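Baccell_00875 (Bacteroides cellulosilyticus DSM 14838, PDB 5NO8) is a polysaccharide lyase that probably removes the rhamnose caps of complex arabinogalactan proteins by cleaving their linkage to glucuronic acid. Local coordinates at residues D388-E391 with G392-R395. Sequence-based numbering, arbitrary orientation.
Sequences DRDE and GAER
Asp390 OD1 is gripped from opposite faces of its carboxylate: Arg395 NH2 makes a salt bridge to it at 2.9 Å, and Gly392 N donates a nearly straight hydrogen bond of 3.3 Å. With Asp390 CG lodged between the backbone N and the carbonyl carbon (chi1 77°), the carboxylate folds back over its own turn, an Asx turn in which the side chain takes the amide two residues on. Asp390 OD1 lies at the guanidinium edge, in its plane, but the two planes stand 73° apart, so a single oxygen serves the arginine; the other, OD2, bonds Ser438. Bends at chi2 and chi3 curl Arg395 back toward Asp390, where NE adds a weak bond of 2.8 Å to Asp390 O and backbone atoms of Arg389 lie over one guanidinium face, toward its rim. NH1 bonds Asn678. A water accepts from Arg395 NH2 at 3.0 Å and donates to Asp388 OD1 at 2.7 Å and to Glu394 OE1 at 2.6 Å, bridging Asp388, held also by Asn385 and Arg445, and Glu394, paired with Arg447. A leucine in place of Arg395 would probably leave Asp390 OD1 without its charge partner and take from the water and Asn678 the N-H groups they bond. Just ahead of helix 396-409, one guanidinium thus ties the turn together, holding Asp390 directly and Asp388 and Glu394 through the water.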
loop_
_atom_site.group_PDB
_atom_site.type_symbol
_atom_site.label_atom_id
_atom_site.label_comp_id
_atom_site.label_asym_id
_atom_site.label_seq_id
_atom_site.Cartn_x
_atom_site.Cartn_y
_atom_site.Cartn_z
ATOM N N ASP A 388 7.737 19.002 -1.871
ATOM C CA ASP A 388 6.610 18.071 -1.920
ATOM C C ASP A 388 5.296 18.641 -1.362
ATOM O O ASP A 388 4.284 17.929 -1.336
ATOM C CB ASP A 388 6.975 16.737 -1.261
ATOM C CG ASP A 388 7.978 15.920 -2.087
ATOM O OD1 ASP A 388 7.823 15.826 -3.326
ATOM O OD2 ASP A 388 8.938 15.380 -1.486
ATOM N N ARG A 389 5.298 19.909 -0.946
ATOM C CA ARG A 389 4.093 20.596 -0.493
ATOM C C ARG A 389 3.885 21.885 -1.303
ATOM O O ARG A 389 3.209 22.817 -0.843
ATOM C CB ARG A 389 4.195 20.892 1.007
ATOM C CG ARG A 389 4.302 19.633 1.871
ATOM C CD ARG A 389 4.990 19.875 3.216
ATOM N NE ARG A 389 5.002 18.632 3.989
ATOM C CZ ARG A 389 5.840 17.611 3.801
ATOM N NH1 ARG A 389 6.808 17.675 2.871
ATOM N NH2 ARG A 389 5.719 16.503 4.553
ATOM N N ASP A 390 4.432 21.911 -2.520
ATOM C CA ASP A 390 4.399 23.114 -3.328
ATOM C C ASP A 390 3.193 23.100 -4.271
ATOM O O ASP A 390 2.339 22.213 -4.184
ATOM C CB ASP A 390 5.782 23.362 -4.010
ATOM C CG ASP A 390 6.074 22.471 -5.220
ATOM O OD1 ASP A 390 5.253 21.650 -5.710
ATOM O OD2 ASP A 390 7.230 22.589 -5.705
ATOM N N GLU A 391 3.136 24.091 -5.149
ATOM C CA GLU A 391 1.956 24.412 -5.947
ATOM C C GLU A 391 1.890 23.719 -7.316
ATOM O O GLU A 391 0.994 24.015 -8.123
ATOM C CB GLU A 391 1.862 25.956 -6.087
ATOM C CG GLU A 391 3.030 26.614 -6.819
ATOM C CD GLU A 391 4.151 27.111 -5.912
ATOM O OE1 GLU A 391 4.443 26.478 -4.854
ATOM O OE2 GLU A 391 4.775 28.146 -6.283
ATOM N N GLY A 392 2.815 22.793 -7.591
ATOM C CA GLY A 392 2.842 22.062 -8.852
ATOM C C GLY A 392 3.048 20.579 -8.613
ATOM O O GLY A 392 2.554 20.027 -7.610
ATOM N N ALA A 393 3.794 19.942 -9.514
ATOM C CA ALA A 393 4.144 18.525 -9.415
ATOM C C ALA A 393 2.884 17.656 -9.250
ATOM O O ALA A 393 1.960 17.767 -10.061
ATOM C CB ALA A 393 5.163 18.292 -8.294
ATOM N N GLU A 394 2.803 16.846 -8.198
ATOM C CA GLU A 394 1.679 15.930 -8.062
ATOM C C GLU A 394 0.337 16.646 -7.872
ATOM O O GLU A 394 -0.707 16.006 -8.026
ATOM C CB GLU A 394 1.877 14.994 -6.856
ATOM C CG GLU A 394 2.841 13.850 -7.054
ATOM C CD GLU A 394 4.302 14.188 -6.801
ATOM O OE1 GLU A 394 4.692 15.388 -6.702
ATOM O OE2 GLU A 394 5.074 13.210 -6.701
ATOM N N ARG A 395 0.353 17.920 -7.479
ATOM C CA ARG A 395 -0.896 18.710 -7.336
ATOM C C ARG A 395 -1.632 18.937 -8.669
ATOM O O ARG A 395 -2.820 19.279 -8.660
ATOM C CB ARG A 395 -0.653 20.052 -6.642
ATOM C CG ARG A 395 -0.688 20.065 -5.116
ATOM C CD ARG A 395 0.301 19.121 -4.466
ATOM N NE ARG A 395 1.686 19.513 -4.744
ATOM C CZ ARG A 395 2.750 18.755 -4.491
ATOM N NH1 ARG A 395 2.614 17.547 -3.922
ATOM N NH2 ARG A 395 3.968 19.204 -4.808
HETATM O O HOH W 1 5.780 16.780 -4.840
#